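Local coordinates for ferredoxin (Nitrosospira multiformis, PDB 3LMF), which is of unknown function but, as a cysteine-rich four-helix protein of the Csp family, probably binds copper ions inside its helical bundle, at residues A[18-29]-A[49-60]. Numbering follows the deposited sequence.
Sequences CNHCYRTCLRMA and MMNCAEICQTSL
Y22 lays one face of its ring under the side chain of Q57. The CG methylene of Q57 sits 4.1 Å from the centroid of the Y22 ring, almost on the ring normal, a CH-pi contact. Beyond it the terminal amide stacks over the ring with the two planes 27° apart. Q57 gets there because CG stands anti to the backbone N (chi1 -167°) and the chain runs on extended. The phenol oxygen of Y22 hydrogen-bonds N61 of a second subunit, so this flank of the contact borders a subunit interface.

Behind the ring the helices come close: CB of Y22 meets CB of C56 at 3.7 Å, and the small A53 lets the backbones approach, its CB lying 4.0 Å from CB of C25. On the bundle side the sulfurs of C21, C25, C52 and C56 gather in one four-cornered cluster. SG of C25 lies 3.7 Å from SG of C52, and SG of C21 is 3.8 Å from SG of C56; these are van der Waals distances, not disulfides. At one end CG of M49 presses on CB of A29 at a tight 3.3 Å, while at the other L60 leans on N19.

Segments 18-29 and 49-60, of helices 8-36 and 43-64, run nearly antiparallel at 153°, their axes 8.1 Å apart at closest approach, their cysteines turned inward as in the copper-storing four-helix bundles of the Csp family.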
# COMPACT_ATOMS: atom_id res chain seq x y z
N CYS A 18 1.60 7.35 -13.80
CA CYS A 18 1.79 7.13 -12.37
C CYS A 18 2.29 5.71 -12.13
O CYS A 18 3.20 5.50 -11.32
CB CYS A 18 0.49 7.35 -11.60
SG CYS A 18 0.05 9.08 -11.34
N ASN A 19 1.70 4.74 -12.82
CA ASN A 19 2.10 3.34 -12.67
C ASN A 19 3.56 3.15 -13.08
O ASN A 19 4.32 2.49 -12.39
CB ASN A 19 1.17 2.42 -13.50
CG ASN A 19 1.45 0.93 -13.30
OD1 ASN A 19 1.60 0.45 -12.18
ND2 ASN A 19 1.52 0.19 -14.40
N HIS A 20 3.95 3.76 -14.20
CA HIS A 20 5.32 3.65 -14.68
C HIS A 20 6.31 4.31 -13.71
O HIS A 20 7.34 3.73 -13.38
CB HIS A 20 5.45 4.28 -16.07
CG HIS A 20 6.82 4.17 -16.66
ND1 HIS A 20 7.36 2.98 -17.09
CD2 HIS A 20 7.78 5.11 -16.87
CE1 HIS A 20 8.58 3.18 -17.54
NE2 HIS A 20 8.87 4.46 -17.42
N CYS A 21 5.98 5.51 -13.27
CA CYS A 21 6.85 6.25 -12.35
C CYS A 21 6.94 5.57 -11.00
O CYS A 21 7.99 5.58 -10.34
CB CYS A 21 6.34 7.69 -12.18
SG CYS A 21 7.36 8.74 -11.12
N TYR A 22 5.84 4.98 -10.55
CA TYR A 22 5.87 4.29 -9.27
C TYR A 22 6.81 3.09 -9.37
O TYR A 22 7.67 2.90 -8.52
CB TYR A 22 4.44 3.89 -8.86
CG TYR A 22 4.25 2.49 -8.36
CD1 TYR A 22 4.90 2.03 -7.21
CD2 TYR A 22 3.36 1.63 -8.99
CE1 TYR A 22 4.67 0.75 -6.72
CE2 TYR A 22 3.12 0.36 -8.51
CZ TYR A 22 3.77 -0.07 -7.37
OH TYR A 22 3.49 -1.33 -6.89
N ARG A 23 6.67 2.29 -10.43
CA ARG A 23 7.53 1.14 -10.60
C ARG A 23 9.01 1.53 -10.69
O ARG A 23 9.86 0.90 -10.06
CB ARG A 23 7.11 0.35 -11.84
CG ARG A 23 5.81 -0.40 -11.63
CD ARG A 23 5.31 -1.05 -12.89
NE ARG A 23 6.34 -1.86 -13.53
CZ ARG A 23 6.10 -2.72 -14.51
NH1 ARG A 23 7.11 -3.42 -15.03
NH2 ARG A 23 4.87 -2.90 -14.95
N THR A 24 9.29 2.56 -11.47
CA THR A 24 10.65 3.05 -11.66
C THR A 24 11.27 3.58 -10.36
O THR A 24 12.40 3.25 -10.04
CB THR A 24 10.67 4.18 -12.73
OG1 THR A 24 10.17 3.66 -13.97
CG2 THR A 24 12.09 4.70 -12.95
N CYS A 25 10.54 4.40 -9.62
CA CYS A 25 11.11 4.92 -8.39
C CYS A 25 11.41 3.82 -7.37
O CYS A 25 12.50 3.81 -6.79
CB CYS A 25 10.20 6.00 -7.79
SG CYS A 25 10.19 7.53 -8.83
N LEU A 26 10.48 2.89 -7.18
CA LEU A 26 10.69 1.80 -6.22
C LEU A 26 11.87 0.92 -6.65
O LEU A 26 12.75 0.61 -5.84
CB LEU A 26 9.43 0.91 -6.12
CG LEU A 26 9.03 0.35 -4.76
CD1 LEU A 26 8.15 -0.89 -4.96
CD2 LEU A 26 10.26 -0.01 -3.93
N ARG A 27 11.87 0.52 -7.92
CA ARG A 27 12.93 -0.33 -8.45
C ARG A 27 14.32 0.26 -8.31
O ARG A 27 15.23 -0.36 -7.77
CB ARG A 27 12.65 -0.66 -9.92
CG ARG A 27 13.77 -1.45 -10.60
CD ARG A 27 13.34 -1.93 -11.98
NE ARG A 27 13.01 -0.84 -12.90
CZ ARG A 27 13.90 -0.03 -13.47
NH1 ARG A 27 15.19 -0.19 -13.22
NH2 ARG A 27 13.50 0.93 -14.29
N MSE A 28 14.48 1.48 -8.80
CA MSE A 28 15.78 2.13 -8.75
C MSE A 28 16.28 2.40 -7.33
O MSE A 28 17.46 2.23 -7.04
CB MSE A 28 15.75 3.41 -9.57
CG MSE A 28 15.27 3.12 -10.98
SE MSE A 28 16.10 4.24 -12.28
CE MSE A 28 17.70 3.17 -12.55
N ALA A 29 15.37 2.82 -6.46
CA ALA A 29 15.74 3.10 -5.08
C ALA A 29 16.20 1.83 -4.36
O ALA A 29 17.25 1.82 -3.71
CB ALA A 29 14.56 3.70 -4.34
N MSE A 49 12.66 9.33 -2.85
CA MSE A 49 12.45 8.26 -3.81
C MSE A 49 11.28 7.37 -3.39
O MSE A 49 10.39 7.09 -4.19
CB MSE A 49 13.72 7.41 -3.91
CG MSE A 49 13.89 6.78 -5.25
SE MSE A 49 14.37 8.11 -6.57
CE MSE A 49 15.36 6.91 -7.72
N MSE A 50 11.28 6.95 -2.13
CA MSE A 50 10.21 6.10 -1.60
C MSE A 50 8.89 6.86 -1.50
O MSE A 50 7.82 6.29 -1.74
CB MSE A 50 10.60 5.53 -0.23
CG MSE A 50 11.79 4.57 -0.27
SE MSE A 50 11.52 3.11 -1.53
CE MSE A 50 10.01 2.27 -0.66
N ASN A 51 8.97 8.13 -1.13
CA ASN A 51 7.77 8.97 -1.01
C ASN A 51 7.12 9.07 -2.38
O ASN A 51 5.91 8.91 -2.52
CB ASN A 51 8.13 10.38 -0.53
CG ASN A 51 8.47 10.43 0.95
OD1 ASN A 51 8.93 11.45 1.45
ND2 ASN A 51 8.25 9.32 1.65
N CYS A 52 7.94 9.33 -3.38
CA CYS A 52 7.45 9.46 -4.74
C CYS A 52 6.77 8.17 -5.19
O CYS A 52 5.68 8.21 -5.77
CB CYS A 52 8.60 9.81 -5.69
SG CYS A 52 8.08 10.15 -7.39
N ALA A 53 7.38 7.02 -4.92
CA ALA A 53 6.77 5.75 -5.31
C ALA A 53 5.42 5.56 -4.60
O ALA A 53 4.45 5.10 -5.20
CB ALA A 53 7.70 4.58 -4.97
N GLU A 54 5.38 5.94 -3.33
CA GLU A 54 4.18 5.85 -2.50
C GLU A 54 3.05 6.72 -3.06
O GLU A 54 1.97 6.21 -3.34
CB GLU A 54 4.51 6.30 -1.08
CG GLU A 54 3.35 6.19 -0.09
CD GLU A 54 3.04 4.76 0.27
OE1 GLU A 54 2.19 4.53 1.16
OE2 GLU A 54 3.65 3.85 -0.33
N ILE A 55 3.30 8.02 -3.19
CA ILE A 55 2.28 8.93 -3.70
C ILE A 55 1.80 8.52 -5.10
O ILE A 55 0.61 8.58 -5.38
CB ILE A 55 2.77 10.41 -3.70
CG1 ILE A 55 1.58 11.36 -3.90
CG2 ILE A 55 3.75 10.65 -4.83
CD1 ILE A 55 0.47 11.21 -2.86
N CYS A 56 2.71 8.09 -5.98
CA CYS A 56 2.28 7.69 -7.32
C CYS A 56 1.36 6.48 -7.24
O CYS A 56 0.37 6.39 -7.97
CB CYS A 56 3.49 7.36 -8.21
SG CYS A 56 4.44 8.81 -8.71
N GLN A 57 1.67 5.55 -6.35
CA GLN A 57 0.86 4.35 -6.17
C GLN A 57 -0.52 4.73 -5.63
O GLN A 57 -1.52 4.10 -5.97
CB GLN A 57 1.56 3.39 -5.20
CG GLN A 57 0.99 1.99 -5.18
CD GLN A 57 1.92 1.01 -4.48
OE1 GLN A 57 1.59 -0.17 -4.32
NE2 GLN A 57 3.09 1.48 -4.05
N THR A 58 -0.57 5.75 -4.79
CA THR A 58 -1.83 6.22 -4.22
C THR A 58 -2.68 6.86 -5.32
O THR A 58 -3.87 6.58 -5.45
CB THR A 58 -1.56 7.22 -3.07
OG1 THR A 58 -0.84 6.54 -2.02
CG2 THR A 58 -2.86 7.77 -2.50
N SER A 59 -2.05 7.72 -6.12
CA SER A 59 -2.75 8.38 -7.22
C SER A 59 -3.30 7.32 -8.17
O SER A 59 -4.45 7.39 -8.60
CB SER A 59 -1.79 9.30 -7.97
OG SER A 59 -1.36 10.36 -7.11
N LEU A 60 -2.46 6.34 -8.50
CA LEU A 60 -2.87 5.26 -9.37
C LEU A 60 -4.10 4.57 -8.80
O LEU A 60 -5.07 4.33 -9.51
CB LEU A 60 -1.73 4.24 -9.51
CG LEU A 60 -2.05 2.95 -10.27
CD1 LEU A 60 -2.50 3.27 -11.69
CD2 LEU A 60 -0.83 2.04 -10.29